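Local coordinates for uncharacterized protein (Bacteroides uniformis, PDB 4IYK), which is of unknown function but, as a two-domain beta protein of the DUF3823 family, probably binds carbohydrate, at residues P112-N117 and Y197-G202; N119-T124 and I182-N187. All blocks are in the same frame, centred on the assembly; numbering follows the deposited sequence.

Contact 1. Residues P112-N117 and Y197-G202; sequences PKVEKN and YYFRIG
In I201, CG1 stands anti to the carbonyl carbon and CD1 is extended beyond it (chi2 156°), which carries the end of the side chain across to P112 and V114; V114 in turn sets CG1 anti to its own backbone N (chi1 -173°), toward F199. The contact is the face-to-face packing of a beta sandwich, consistent with the E-set, immunoglobulin-like family of this C-terminal domain. Strands 107-117 and 196-206 belong to different sheets, and their short segments lie 8.3 Å apart at an angle of 144°, a spacing bridged by side chains without any hydrogen bond between the two backbones. V114 uses both methyls. Its CG2 lies 3.8 Å from I201 CD1, the two side chains sliding past each other in opposite directions, while its CG1 reaches F199 CB. A beta-branched residue suits this place because two methyls on one carbon can serve two neighbours at once. F199 meets V114 with the root of its side chain, the two crossing at about a right angle; the ring leads away from the segment 112-117 and packs on L141 and A143 of strand 135-144. I201 also packs on L141 and on F125 of strand 120-129, an apolar residue suited to a buried place between two sheets. K113 points away from this interface, as befits a charged residue, and R200, turned from it too, makes a cation-pi interaction with Y217 and donates through NH1 to the carbonyl oxygens of S32 and V149. At the P112 end, the exposed proline brings CB to 3.7 Å from I201 CD1.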
loop_
_atom_site.group_PDB
_atom_site.type_symbol
_atom_site.label_atom_id
_atom_site.label_comp_id
_atom_site.label_asym_id
_atom_site.label_seq_id
_atom_site.Cartn_x
_atom_site.Cartn_y
_atom_site.Cartn_z
ATOM N N PRO A 112 -6.068 10.279 -8.100
ATOM C CA PRO A 112 -5.246 10.976 -7.108
ATOM C C PRO A 112 -4.446 12.116 -7.735
ATOM O O PRO A 112 -3.923 11.980 -8.846
ATOM C CB PRO A 112 -4.333 9.867 -6.578
ATOM C CG PRO A 112 -4.194 8.934 -7.703
ATOM C CD PRO A 112 -5.547 8.914 -8.339
ATOM N N LYS A 113 -4.395 13.247 -7.031
ATOM C CA LYS A 113 -3.654 14.442 -7.429
ATOM C C LYS A 113 -2.997 15.032 -6.186
ATOM O O LYS A 113 -3.694 15.250 -5.205
ATOM C CB LYS A 113 -4.623 15.448 -8.074
ATOM C CG LYS A 113 -4.020 16.390 -9.097
ATOM C CD LYS A 113 -5.109 17.331 -9.620
ATOM C CE LYS A 113 -4.602 18.374 -10.591
ATOM N NZ LYS A 113 -5.658 19.371 -10.938
ATOM N N VAL A 114 -1.661 15.250 -6.203
ATOM C CA VAL A 114 -0.952 15.869 -5.074
ATOM C C VAL A 114 -0.146 17.041 -5.642
ATOM O O VAL A 114 0.714 16.837 -6.506
ATOM C CB VAL A 114 -0.065 14.908 -4.225
ATOM C CG1 VAL A 114 0.488 15.625 -2.991
ATOM C CG2 VAL A 114 -0.826 13.647 -3.807
ATOM N N GLU A 115 -0.447 18.260 -5.200
ATOM C CA GLU A 115 0.303 19.385 -5.725
ATOM C C GLU A 115 0.548 20.471 -4.687
ATOM O O GLU A 115 -0.161 20.591 -3.680
ATOM C CB GLU A 115 -0.354 19.985 -6.989
ATOM C CG GLU A 115 -1.822 20.337 -6.886
ATOM C CD GLU A 115 -2.445 20.801 -8.191
ATOM O OE1 GLU A 115 -2.087 20.249 -9.258
ATOM O OE2 GLU A 115 -3.310 21.703 -8.143
ATOM N N LYS A 116 1.589 21.255 -4.987
ATOM C CA LYS A 116 2.030 22.396 -4.204
ATOM C C LYS A 116 1.463 23.661 -4.819
ATOM O O LYS A 116 1.668 23.899 -6.013
ATOM C CB LYS A 116 3.571 22.439 -4.174
ATOM C CG LYS A 116 4.171 23.600 -3.382
ATOM C CD LYS A 116 5.693 23.603 -3.536
ATOM C CE LYS A 116 6.360 24.648 -2.678
ATOM N NZ LYS A 116 6.185 26.032 -3.194
ATOM N N ASN A 117 0.757 24.460 -4.012
ATOM C CA ASN A 117 0.208 25.745 -4.438
ATOM C C ASN A 117 0.539 26.747 -3.344
ATOM O O ASN A 117 -0.047 26.698 -2.256
ATOM C CB ASN A 117 -1.309 25.670 -4.742
ATOM C CG ASN A 117 -1.717 24.589 -5.728
ATOM O OD1 ASN A 117 -2.332 23.576 -5.357
ATOM N ND2 ASN A 117 -1.395 24.781 -7.004
ATOM N N TYR A 197 10.632 15.846 -1.365
ATOM C CA TYR A 197 9.802 15.030 -0.489
ATOM C C TYR A 197 8.794 14.234 -1.312
ATOM O O TYR A 197 8.380 14.652 -2.410
ATOM C CB TYR A 197 9.088 15.879 0.590
ATOM C CG TYR A 197 10.086 16.417 1.587
ATOM C CD1 TYR A 197 10.515 15.639 2.669
ATOM C CD2 TYR A 197 10.711 17.645 1.382
ATOM C CE1 TYR A 197 11.504 16.100 3.544
ATOM C CE2 TYR A 197 11.656 18.136 2.283
ATOM C CZ TYR A 197 12.058 17.354 3.353
ATOM O OH TYR A 197 13.034 17.828 4.197
ATOM N N TYR A 198 8.450 13.059 -0.774
ATOM C CA TYR A 198 7.538 12.110 -1.374
ATOM C C TYR A 198 6.245 12.086 -0.554
ATOM O O TYR A 198 6.285 12.003 0.683
ATOM C CB TYR A 198 8.213 10.741 -1.453
ATOM C CG TYR A 198 9.432 10.733 -2.368
ATOM C CD1 TYR A 198 10.629 11.339 -1.980
ATOM C CD2 TYR A 198 9.376 10.151 -3.635
ATOM C CE1 TYR A 198 11.755 11.311 -2.800
ATOM C CE2 TYR A 198 10.507 10.102 -4.459
ATOM C CZ TYR A 198 11.688 10.696 -4.042
ATOM O OH TYR A 198 12.792 10.701 -4.865
ATOM N N PHE A 199 5.121 12.285 -1.253
ATOM C CA PHE A 199 3.782 12.364 -0.658
ATOM C C PHE A 199 2.963 11.199 -1.166
ATOM O O PHE A 199 3.091 10.803 -2.332
ATOM C CB PHE A 199 3.114 13.721 -0.978
ATOM C CG PHE A 199 3.892 14.896 -0.439
ATOM C CD1 PHE A 199 3.654 15.379 0.849
ATOM C CD2 PHE A 199 4.921 15.469 -1.179
ATOM C CE1 PHE A 199 4.421 16.430 1.375
ATOM C CE2 PHE A 199 5.676 16.528 -0.659
ATOM C CZ PHE A 199 5.431 16.993 0.619
ATOM N N ARG A 200 2.178 10.607 -0.282
ATOM C CA ARG A 200 1.390 9.433 -0.650
ATOM C C ARG A 200 0.037 9.434 0.035
ATOM O O ARG A 200 -0.060 9.434 1.269
ATOM C CB ARG A 200 2.168 8.153 -0.300
ATOM C CG ARG A 200 1.696 6.884 -1.021
ATOM C CD ARG A 200 2.446 5.695 -0.442
ATOM N NE ARG A 200 2.323 4.478 -1.257
ATOM C CZ ARG A 200 2.724 3.270 -0.864
ATOM N NH1 ARG A 200 3.281 3.105 0.321
ATOM N NH2 ARG A 200 2.575 2.224 -1.660
ATOM N N ILE A 201 -1.022 9.440 -0.774
ATOM C CA ILE A 201 -2.392 9.353 -0.259
ATOM C C ILE A 201 -2.610 7.914 0.210
ATOM O O ILE A 201 -2.356 7.001 -0.571
ATOM C CB ILE A 201 -3.441 9.716 -1.349
ATOM C CG1 ILE A 201 -3.302 11.165 -1.819
ATOM C CG2 ILE A 201 -4.907 9.395 -0.862
ATOM C CD1 ILE A 201 -3.861 11.418 -3.246
ATOM N N GLY A 202 -3.106 7.746 1.432
ATOM C CA GLY A 202 -3.483 6.461 1.997
ATOM C C GLY A 202 -4.941 6.440 2.447
ATOM O O GLY A 202 -5.481 7.462 2.881
#

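Contact 2. Residues N119-T124 and I182-N187; sequences NVITAT and IDLGQN
I121 and I182 face each other as an antiparallel hydrogen-bonded pair, each backbone N donating to the other's O at 2.8 Å, and next to them V120 and D183 form a non-hydrogen-bonded pair. A third bond, from L184 N to N119 O, extends the ladder beyond the strand residues. V120 CA adds a C-H contact to I182 O, and its CG1 methyl rests 3.4 Å from the same oxygen. I121 turns to the face opposite V120, and there its CG1 meets L184 CD2 at 3.7 Å, the side chains crossing obliquely. The branched I121 and I182 suit an extended strand, and they share this buried face, where both also pack on L141 of strand 135-144. Here strand 178-183, at the edge of a three-stranded antiparallel sheet, comes to its end: 184-186 take up helical backbone angles, and D183 OD1 accepts from Q186 N at 3.1 Å, an Asx motif in which the donor sits above the carboxylate plane. A short acid suits this place, since its carboxylate can reach back to a backbone N three residues on. The other end of the turn is tied by N187, whose ND2 donates to D183 O. The amide of N119 reaches L184, with OD1 3.7 Å from L184 CB. An alanine at L184 would probably open a gap beside I121 CG1, with the CD2 methyl gone. N119 ND2 continues past that leucine to G185, approaching its CA to 3.6 Å.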
loop_
_atom_site.group_PDB
_atom_site.type_symbol
_atom_site.label_atom_id
_atom_site.label_comp_id
_atom_site.label_asym_id
_atom_site.label_seq_id
_atom_site.Cartn_x
_atom_site.Cartn_y
_atom_site.Cartn_z
ATOM N N ASN A 119 2.498 27.804 -0.437
ATOM C CA ASN A 119 3.192 27.127 0.652
ATOM C C ASN A 119 2.336 25.983 1.248
ATOM O O ASN A 119 2.462 25.648 2.431
ATOM C CB ASN A 119 3.526 28.167 1.725
ATOM C CG ASN A 119 4.878 27.957 2.339
ATOM O OD1 ASN A 119 5.822 27.539 1.659
ATOM N ND2 ASN A 119 5.010 28.283 3.631
ATOM N N VAL A 120 1.455 25.399 0.440
ATOM C CA VAL A 120 0.586 24.318 0.925
ATOM C C VAL A 120 0.632 23.159 -0.060
ATOM O O VAL A 120 0.557 23.372 -1.270
ATOM C CB VAL A 120 -0.883 24.786 1.165
ATOM C CG1 VAL A 120 -1.770 23.623 1.630
ATOM C CG2 VAL A 120 -0.968 25.940 2.163
ATOM N N ILE A 121 0.734 21.935 0.472
ATOM C CA ILE A 121 0.640 20.693 -0.284
ATOM C C ILE A 121 -0.819 20.259 -0.159
ATOM O O ILE A 121 -1.300 20.118 0.958
ATOM C CB ILE A 121 1.639 19.602 0.203
ATOM C CG1 ILE A 121 3.102 20.133 0.268
ATOM C CG2 ILE A 121 1.518 18.328 -0.659
ATOM C CD1 ILE A 121 3.758 20.507 -1.042
ATOM N N THR A 122 -1.537 20.102 -1.292
ATOM C CA THR A 122 -2.942 19.678 -1.293
ATOM C C THR A 122 -3.117 18.375 -2.075
ATOM O O THR A 122 -2.655 18.268 -3.209
ATOM C CB THR A 122 -3.867 20.791 -1.846
ATOM O OG1 THR A 122 -3.820 21.885 -0.942
ATOM C CG2 THR A 122 -5.330 20.351 -1.960
ATOM N N ALA A 123 -3.850 17.414 -1.476
ATOM C CA ALA A 123 -4.191 16.138 -2.093
ATOM C C ALA A 123 -5.692 16.098 -2.353
ATOM O O ALA A 123 -6.467 16.523 -1.499
ATOM C CB ALA A 123 -3.773 14.980 -1.190
ATOM N N THR A 124 -6.092 15.694 -3.564
ATOM C CA THR A 124 -7.497 15.543 -3.958
ATOM C C THR A 124 -7.636 14.171 -4.578
ATOM O O THR A 124 -6.717 13.696 -5.261
ATOM C CB THR A 124 -8.003 16.676 -4.869
ATOM O OG1 THR A 124 -7.194 16.740 -6.041
ATOM C CG2 THR A 124 -8.045 18.025 -4.163
ATOM N N ILE A 182 -1.251 19.871 3.793
ATOM C CA ILE A 182 -0.074 20.077 4.627
ATOM C C ILE A 182 0.375 21.535 4.419
ATOM O O ILE A 182 0.661 21.932 3.288
ATOM C CB ILE A 182 1.086 19.073 4.404
ATOM C CG1 ILE A 182 0.629 17.599 4.618
ATOM C CG2 ILE A 182 2.271 19.417 5.343
ATOM C CD1 ILE A 182 1.479 16.580 3.849
ATOM N N ASP A 183 0.412 22.325 5.500
ATOM C CA ASP A 183 0.899 23.703 5.446
ATOM C C ASP A 183 2.405 23.621 5.621
ATOM O O ASP A 183 2.863 23.138 6.652
ATOM C CB ASP A 183 0.227 24.584 6.537
ATOM C CG ASP A 183 0.627 26.058 6.490
ATOM O OD1 ASP A 183 1.830 26.361 6.625
ATOM O OD2 ASP A 183 -0.257 26.898 6.362
ATOM N N LEU A 184 3.173 24.083 4.635
ATOM C CA LEU A 184 4.630 23.983 4.686
ATOM C C LEU A 184 5.260 24.862 5.748
ATOM O O LEU A 184 6.259 24.440 6.335
ATOM C CB LEU A 184 5.246 24.259 3.314
ATOM C CG LEU A 184 4.852 23.214 2.251
ATOM C CD1 LEU A 184 5.426 23.592 0.866
ATOM C CD2 LEU A 184 5.276 21.800 2.698
ATOM N N GLY A 185 4.685 26.047 5.992
ATOM C CA GLY A 185 5.180 26.994 6.992
ATOM C C GLY A 185 5.065 26.464 8.410
ATOM O O GLY A 185 5.917 26.746 9.258
ATOM N N GLN A 186 3.997 25.691 8.669
ATOM C CA GLN A 186 3.691 25.068 9.952
ATOM C C GLN A 186 4.486 23.768 10.154
ATOM O O GLN A 186 4.474 23.217 11.255
ATOM C CB GLN A 186 2.170 24.780 10.029
ATOM C CG GLN A 186 1.340 26.073 10.289
ATOM C CD GLN A 186 1.683 26.735 11.593
ATOM O OE1 GLN A 186 2.377 27.776 11.651
ATOM N NE2 GLN A 186 1.287 26.101 12.679
ATOM N N ASN A 187 5.181 23.291 9.091
ATOM C CA ASN A 187 5.923 22.050 9.094
ATOM C C ASN A 187 7.335 22.203 8.517
ATOM O O ASN A 187 7.916 21.229 8.028
ATOM C CB ASN A 187 5.110 21.021 8.298
ATOM C CG ASN A 187 3.882 20.592 9.062
ATOM O OD1 ASN A 187 3.993 19.968 10.107
ATOM N ND2 ASN A 187 2.703 21.046 8.648
#

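In the fold
From the N terminus the chain first builds an N-terminal domain, probably transthyretin-like, and then enters the C-terminal domain along strand 107-117, the first half of contact 1. It turns back at once into N119-T124, where strand 120-129 begins and contact 2 opens. Some 57 residues later, strand 178-183 returns to close that loop at I182-N187, and strand 196-206 then closes the wider loop of contact 1, which encloses contact 2 completely. Contact 2 joins neighbours within one sheet; contact 1 joins that sheet to the one holding strands 135-144, 196-206 and 216-224. The two meet where strands 107-117 and 120-129 pair: E115 O with T122 N, and V114 packing on I121.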